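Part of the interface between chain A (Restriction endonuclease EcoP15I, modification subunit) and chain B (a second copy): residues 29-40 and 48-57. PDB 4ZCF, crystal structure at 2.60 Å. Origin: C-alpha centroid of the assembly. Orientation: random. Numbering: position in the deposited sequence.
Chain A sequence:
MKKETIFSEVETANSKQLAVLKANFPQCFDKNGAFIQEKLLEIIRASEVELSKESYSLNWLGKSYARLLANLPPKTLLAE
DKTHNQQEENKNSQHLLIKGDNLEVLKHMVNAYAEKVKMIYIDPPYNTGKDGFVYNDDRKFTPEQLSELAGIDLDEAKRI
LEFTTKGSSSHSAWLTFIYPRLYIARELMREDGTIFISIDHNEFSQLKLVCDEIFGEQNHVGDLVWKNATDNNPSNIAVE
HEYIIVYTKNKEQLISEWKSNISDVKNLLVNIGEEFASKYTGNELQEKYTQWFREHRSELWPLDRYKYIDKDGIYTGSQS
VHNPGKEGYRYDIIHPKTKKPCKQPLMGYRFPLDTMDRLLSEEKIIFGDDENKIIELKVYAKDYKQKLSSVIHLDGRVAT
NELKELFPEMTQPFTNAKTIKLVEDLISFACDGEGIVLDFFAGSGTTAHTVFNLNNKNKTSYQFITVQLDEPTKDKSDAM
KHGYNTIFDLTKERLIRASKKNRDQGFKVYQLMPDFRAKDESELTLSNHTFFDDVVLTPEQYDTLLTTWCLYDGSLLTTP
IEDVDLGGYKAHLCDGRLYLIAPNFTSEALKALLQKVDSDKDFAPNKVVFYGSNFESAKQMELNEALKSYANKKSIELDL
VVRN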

ATOM      1  N   PHE A  29      31.785   6.076   3.450  1.00 52.10           N
ATOM      2  CA  PHE A  29      31.859   7.210   2.527  1.00 51.39           C
ATOM      3  C   PHE A  29      30.532   7.295   1.756  1.00 53.58           C
ATOM      4  O   PHE A  29      30.015   6.276   1.310  1.00 54.96           O
ATOM      5  CB  PHE A  29      33.072   7.061   1.590  1.00 53.33           C
ATOM      6  CG  PHE A  29      34.394   7.035   2.326  1.00 55.72           C
ATOM      7  CD1 PHE A  29      34.924   5.838   2.800  1.00 59.36           C
ATOM      8  CD2 PHE A  29      35.110   8.206   2.548  1.00 58.60           C
ATOM      9  CE1 PHE A  29      36.142   5.816   3.487  1.00 60.39           C
ATOM     10  CE2 PHE A  29      36.333   8.180   3.229  1.00 61.24           C
ATOM     11  CZ  PHE A  29      36.837   6.988   3.697  1.00 59.20           C
ATOM     12  N   ASP A  30      29.941   8.478   1.660  1.00 47.87           N
ATOM     13  CA  ASP A  30      28.639   8.618   0.996  1.00 46.07           C
ATOM     14  C   ASP A  30      28.730   8.560  -0.549  1.00 47.05           C
ATOM     15  O   ASP A  30      29.813   8.310  -1.069  1.00 45.51           O
ATOM     16  CB  ASP A  30      27.844   9.825   1.569  1.00 46.52           C
ATOM     17  CG  ASP A  30      28.260  11.203   1.092  1.00 52.80           C
ATOM     18  OD1 ASP A  30      29.165  11.290   0.240  1.00 53.99           O
ATOM     19  OD2 ASP A  30      27.610  12.193   1.497  1.00 58.91           O
ATOM     20  N   LYS A  31      27.616   8.776  -1.275  1.00 43.90           N
ATOM     21  CA  LYS A  31      27.633   8.723  -2.748  1.00 44.65           C
ATOM     22  C   LYS A  31      28.564   9.743  -3.403  1.00 51.47           C
ATOM     23  O   LYS A  31      28.967   9.552  -4.548  1.00 51.54           O
ATOM     24  CB  LYS A  31      26.211   8.779  -3.348  1.00 46.10           C
ATOM     25  CG  LYS A  31      25.515  10.146  -3.301  1.00 47.89           C
ATOM     26  CD  LYS A  31      24.027  10.034  -3.595  1.00 54.02           C
ATOM     27  CE  LYS A  31      23.650  10.012  -5.066  1.00 61.32           C
ATOM     28  NZ  LYS A  31      22.399   9.229  -5.277  1.00 68.33           N
ATOM     29  N   ASN A  32      28.901  10.817  -2.665  1.00 50.44           N
ATOM     30  CA  ASN A  32      29.768  11.918  -3.087  1.00 50.81           C
ATOM     31  C   ASN A  32      31.196  11.807  -2.520  1.00 56.34           C
ATOM     32  O   ASN A  32      31.963  12.770  -2.603  1.00 57.48           O
ATOM     33  CB  ASN A  32      29.124  13.277  -2.732  1.00 50.22           C
ATOM     34  CG  ASN A  32      27.721  13.473  -3.273  1.00 64.68           C
ATOM     35  OD1 ASN A  32      27.429  13.204  -4.452  1.00 57.21           O
ATOM     36  ND2 ASN A  32      26.820  13.958  -2.416  1.00 52.22           N
ATOM     37  N   GLY A  33      31.548  10.628  -1.994  1.00 52.04           N
ATOM     38  CA  GLY A  33      32.873  10.340  -1.459  1.00 51.43           C
ATOM     39  C   GLY A  33      33.227  11.079  -0.184  1.00 55.87           C
ATOM     40  O   GLY A  33      34.415  11.181   0.150  1.00 57.12           O
ATOM     41  N   ALA A  34      32.193  11.599   0.535  1.00 49.95           N
ATOM     42  CA  ALA A  34      32.289  12.310   1.814  1.00 48.66           C
ATOM     43  C   ALA A  34      32.208  11.298   2.972  1.00 52.57           C
ATOM     44  O   ALA A  34      31.441  10.340   2.902  1.00 53.20           O
ATOM     45  CB  ALA A  34      31.175  13.348   1.935  1.00 48.88           C
ATOM     46  N   PHE A  35      32.980  11.531   4.039  1.00 47.39           N
ATOM     47  CA  PHE A  35      33.109  10.636   5.189  1.00 46.37           C
ATOM     48  C   PHE A  35      31.934  10.569   6.157  1.00 50.17           C
ATOM     49  O   PHE A  35      31.591  11.573   6.783  1.00 50.63           O
ATOM     50  CB  PHE A  35      34.434  10.933   5.935  1.00 47.86           C
ATOM     51  CG  PHE A  35      34.810   9.986   7.049  1.00 48.72           C
ATOM     52  CD1 PHE A  35      35.105   8.656   6.782  1.00 51.51           C
ATOM     53  CD2 PHE A  35      34.912  10.434   8.354  1.00 51.07           C
ATOM     54  CE1 PHE A  35      35.450   7.782   7.806  1.00 52.35           C
ATOM     55  CE2 PHE A  35      35.291   9.566   9.376  1.00 54.31           C
ATOM     56  CZ  PHE A  35      35.550   8.243   9.096  1.00 52.54           C
ATOM     57  N   ILE A  36      31.364   9.361   6.336  1.00 46.08           N
ATOM     58  CA  ILE A  36      30.268   9.120   7.283  1.00 45.30           C
ATOM     59  C   ILE A  36      30.923   8.687   8.582  1.00 52.10           C
ATOM     60  O   ILE A  36      31.169   7.497   8.805  1.00 52.95           O
ATOM     61  CB  ILE A  36      29.169   8.121   6.767  1.00 46.86           C
ATOM     62  CG1 ILE A  36      28.637   8.530   5.363  1.00 45.99           C
ATOM     63  CG2 ILE A  36      28.006   7.973   7.792  1.00 44.14           C
ATOM     64  CD1 ILE A  36      28.283   7.390   4.503  1.00 42.50           C
ATOM     65  N   GLN A  37      31.250   9.671   9.415  1.00 50.36           N
ATOM     66  CA  GLN A  37      31.923   9.484  10.698  1.00 51.56           C
ATOM     67  C   GLN A  37      31.265   8.428  11.595  1.00 57.79           C
ATOM     68  O   GLN A  37      31.970   7.572  12.143  1.00 57.62           O
ATOM     69  CB  GLN A  37      32.035  10.827  11.421  1.00 53.10           C
ATOM     70  CG  GLN A  37      33.261  10.954  12.299  1.00 70.25           C
ATOM     71  CD  GLN A  37      33.038  11.930  13.428  1.00 88.54           C
ATOM     72  OE1 GLN A  37      33.266  11.610  14.607  1.00 83.24           O
ATOM     73  NE2 GLN A  37      32.607  13.147  13.095  1.00 76.80           N
ATOM     74  N   GLU A  38      29.914   8.458  11.707  1.00 55.75           N
ATOM     75  CA  GLU A  38      29.177   7.517  12.553  1.00 55.68           C
ATOM     76  C   GLU A  38      29.233   6.052  12.142  1.00 60.72           C
ATOM     77  O   GLU A  38      29.192   5.178  13.022  1.00 61.24           O
ATOM     78  CB  GLU A  38      27.756   7.985  12.849  1.00 57.04           C
ATOM     79  CG  GLU A  38      27.606   8.597  14.239  1.00 70.80           C
ATOM     80  CD  GLU A  38      27.680   7.694  15.465  1.00 95.60           C
ATOM     81  OE1 GLU A  38      27.440   8.212  16.581  1.00 98.71           O
ATOM     82  OE2 GLU A  38      27.969   6.481  15.324  1.00 81.84           O
ATOM     83  N   LYS A  39      29.377   5.772  10.829  1.00 55.69           N
ATOM     84  CA  LYS A  39      29.454   4.390  10.365  1.00 54.98           C
ATOM     85  C   LYS A  39      30.727   3.660  10.812  1.00 60.25           C
ATOM     86  O   LYS A  39      30.651   2.488  11.175  1.00 59.24           O
ATOM     87  CB  LYS A  39      29.121   4.244   8.869  1.00 56.00           C
ATOM     88  CG  LYS A  39      27.606   4.242   8.618  1.00 54.75           C
ATOM     89  CD  LYS A  39      27.193   3.804   7.212  1.00 51.73           C
ATOM     90  CE  LYS A  39      25.816   3.176   7.223  1.00 69.36           C
ATOM     91  NZ  LYS A  39      25.292   2.893   5.850  1.00 84.40           N
ATOM     92  N   LEU A  40      31.878   4.364  10.854  1.00 59.14           N
ATOM     93  CA  LEU A  40      33.144   3.788  11.333  1.00 59.29           C
ATOM     94  C   LEU A  40      33.122   3.690  12.852  1.00 63.04           C
ATOM     95  O   LEU A  40      33.553   2.674  13.386  1.00 61.76           O
ATOM     96  CB  LEU A  40      34.368   4.580  10.847  1.00 59.48           C
ATOM     97  CG  LEU A  40      35.736   3.972  11.192  1.00 64.00           C
ATOM     98  CD1 LEU A  40      36.304   3.203  10.023  1.00 63.89           C
ATOM     99  CD2 LEU A  40      36.706   5.045  11.646  1.00 65.93           C
TER
ATOM    100  N   GLU B  48      41.664  16.501   2.004  1.00 79.09           N
ATOM    101  CA  GLU B  48      40.620  17.350   1.405  1.00 77.46           C
ATOM    102  C   GLU B  48      39.242  16.662   1.304  1.00 77.11           C
ATOM    103  O   GLU B  48      38.434  16.992   0.423  1.00 76.02           O
ATOM    104  CB  GLU B  48      41.077  17.898   0.051  1.00 78.28           C
ATOM    105  N   VAL B  49      38.967  15.734   2.255  1.00 70.51           N
ATOM    106  CA  VAL B  49      37.734  14.941   2.314  1.00 68.36           C
ATOM    107  C   VAL B  49      36.703  15.559   3.259  1.00 69.10           C
ATOM    108  O   VAL B  49      36.967  15.715   4.454  1.00 69.25           O
ATOM    109  CB  VAL B  49      38.016  13.432   2.572  1.00 71.29           C
ATOM    110  CG1 VAL B  49      36.732  12.655   2.854  1.00 71.02           C
ATOM    111  CG2 VAL B  49      38.761  12.813   1.391  1.00 70.69           C
ATOM    112  N   GLU B  50      35.539  15.932   2.702  1.00 62.61           N
ATOM    113  CA  GLU B  50      34.446  16.554   3.443  1.00 61.11           C
ATOM    114  C   GLU B  50      33.717  15.548   4.335  1.00 61.86           C
ATOM    115  O   GLU B  50      33.832  14.334   4.144  1.00 59.92           O
ATOM    116  CB  GLU B  50      33.471  17.230   2.483  1.00 61.77           C
ATOM    117  N   LEU B  51      32.990  16.066   5.331  1.00 57.70           N
ATOM    118  CA  LEU B  51      32.231  15.258   6.274  1.00 57.07           C
ATOM    119  C   LEU B  51      30.772  15.217   5.850  1.00 58.16           C
ATOM    120  O   LEU B  51      30.120  16.263   5.790  1.00 57.69           O
ATOM    121  CB  LEU B  51      32.355  15.841   7.695  1.00 57.57           C
ATOM    122  CG  LEU B  51      33.569  15.464   8.546  1.00 62.83           C
ATOM    123  CD1 LEU B  51      33.704  13.947   8.723  1.00 62.90           C
ATOM    124  CD2 LEU B  51      34.845  16.146   8.061  1.00 66.93           C
ATOM    125  N   SER B  52      30.273  14.011   5.537  1.00 52.76           N
ATOM    126  CA  SER B  52      28.902  13.742   5.098  1.00 51.05           C
ATOM    127  C   SER B  52      27.845  14.076   6.153  1.00 55.31           C
ATOM    128  O   SER B  52      28.040  13.816   7.350  1.00 54.46           O
ATOM    129  CB  SER B  52      28.764  12.278   4.700  1.00 51.65           C
ATOM    130  OG  SER B  52      27.415  11.951   4.417  1.00 54.18           O
ATOM    131  N   LYS B  53      26.690  14.600   5.690  1.00 52.11           N
ATOM    132  CA  LYS B  53      25.560  14.900   6.573  1.00 51.60           C
ATOM    133  C   LYS B  53      24.610  13.684   6.649  1.00 54.44           C
ATOM    134  O   LYS B  53      23.666  13.678   7.453  1.00 53.82           O
ATOM    135  CB  LYS B  53      24.830  16.148   6.097  1.00 52.51           C
ATOM    136  N   GLU B  54      24.915  12.624   5.847  1.00 50.02           N
ATOM    137  CA  GLU B  54      24.182  11.356   5.747  1.00 48.52           C
ATOM    138  C   GLU B  54      24.096  10.624   7.073  1.00 52.20           C
ATOM    139  O   GLU B  54      25.091  10.514   7.785  1.00 53.58           O
ATOM    140  CB  GLU B  54      24.801  10.452   4.652  1.00 49.38           C
ATOM    141  CG  GLU B  54      23.923   9.303   4.177  1.00 54.59           C
ATOM    142  CD  GLU B  54      22.497   9.673   3.833  1.00 57.18           C
ATOM    143  OE1 GLU B  54      21.647   9.674   4.751  1.00 49.73           O
ATOM    144  OE2 GLU B  54      22.238  10.008   2.659  1.00 40.53           O
ATOM    145  N   SER B  55      22.902  10.146   7.408  1.00 47.83           N
ATOM    146  CA  SER B  55      22.609   9.431   8.646  1.00 47.61           C
ATOM    147  C   SER B  55      21.382   8.561   8.424  1.00 52.62           C
ATOM    148  O   SER B  55      20.261   8.963   8.754  1.00 53.49           O
ATOM    149  CB  SER B  55      22.368  10.410   9.792  1.00 51.76           C
ATOM    150  OG  SER B  55      22.010   9.722  10.981  1.00 63.27           O
ATOM    151  N   TYR B  56      21.592   7.384   7.815  1.00 47.93           N
ATOM    152  CA  TYR B  56      20.524   6.438   7.511  1.00 46.58           C
ATOM    153  C   TYR B  56      21.070   5.010   7.460  1.00 49.41           C
ATOM    154  O   TYR B  56      22.273   4.797   7.220  1.00 48.03           O
ATOM    155  CB  TYR B  56      19.757   6.828   6.211  1.00 47.01           C
ATOM    156  CG  TYR B  56      20.213   6.150   4.933  1.00 49.27           C
ATOM    157  CD1 TYR B  56      21.443   6.459   4.354  1.00 50.76           C
ATOM    158  CD2 TYR B  56      19.404   5.220   4.281  1.00 50.98           C
ATOM    159  CE1 TYR B  56      21.877   5.831   3.186  1.00 49.17           C
ATOM    160  CE2 TYR B  56      19.823   4.591   3.102  1.00 52.05           C
ATOM    161  CZ  TYR B  56      21.060   4.907   2.553  1.00 57.49           C
ATOM    162  OH  TYR B  56      21.504   4.307   1.389  1.00 58.37           O
ATOM    163  N   SER B  57      20.168   4.036   7.695  1.00 44.98           N
ATOM    164  CA  SER B  57      20.490   2.622   7.630  1.00 44.53           C
ATOM    165  C   SER B  57      19.271   1.725   7.473  1.00 47.09           C
ATOM    166  O   SER B  57      18.152   2.095   7.828  1.00 48.27           O
ATOM    167  CB  SER B  57      21.334   2.183   8.831  1.00 47.63           C
ATOM    168  OG  SER B  57      20.578   2.120  10.027  1.00 60.38           O
TER

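Two chains need not form an extended sheet to recognise each other through their backbones; a single bridge can set the register, and the side chains around it can then be placed with precision. The contact between two copies of the EcoP15I modification subunit illustrates the principle. Around A:Phe35 and B:Leu51, whose CA atoms lie 4.8 Å apart, the backbones form one isolated beta bridge. A:Phe35 supplies both of its polar backbone atoms: its N donates to B:Glu50 O at 2.9 Å, and its O accepts from B:Ser52 N at 3.0 Å. The two hydrogen bonds thus straddle B:Leu51, and because they use only main-chain groups they fix the alignment of the chains without calling on any side chain.

The segment of chain A that makes this bridge is prepared by a type I turn from A:Asp30 to A:Gly33. The turn is closed by A:Gly33 N donating to A:Asp30 O at 3.0 Å, and A:Asp30 N reaches A:Ala34 O at 2.7 Å. A:Gly33, the last residue of the turn, has positive phi (69°), a conformation that by itself favours glycine. Beyond the bridge the chain enters a helix, while the facing stretch of chain B runs on to the start of a strand at B:Tyr56.

Among the side chains, A:Asp30 best shows how one residue can serve fold and interface together. Its OD1 accepts from A:Asn32 N at 3.0 Å and from A:Ala34 N at 3.1 Å, which ties the carboxylate to the turn. Its OD2 remains available to the partner and accepts a hydrogen bond from B:Ser52 OG at 2.9 Å. That hydroxyl is engaged on its own side as well, since B:Glu54 N donates to B:Ser52 OG at 3.0 Å. A chain of hydrogen bonds therefore links the backbone of B:Glu54, through the serine hydroxyl and the carboxylate, to the backbone at A:Asn32 and A:Ala34, with the carboxylate accepting from both sides. With its backbone N also held by A:Phe35 O, B:Ser52 is anchored twice across the interface, and it has the largest area covered by the opposing stretch.

Apolar packing fills in around this polar framework. B:Val49 directs its CB toward chain A, and its CG1 lies 4.2 Å from A:Phe35 CB. B:Leu51 starts out pointing away, yet its end comes nearer, bringing CD1 to 3.7 Å from A:Phe35 CD2; the methyl group meets the edge of the aromatic ring, near its plane, rather than its face. A:Ala34 CB packs 3.8 Å from B:Ser52 CB, and A:Ile36 CG1 lies 3.8 Å from B:Ser52 OG, so both side chains pack against the serine.

Further along, the interaction loosens. A:Lys39 extends its end nearer to chain B, but its NZ is 5.8 Å from the centroid of the B:Tyr56 ring, at most a weak cation-pi attraction, and the amine is hydrogen-bonded elsewhere in the structure.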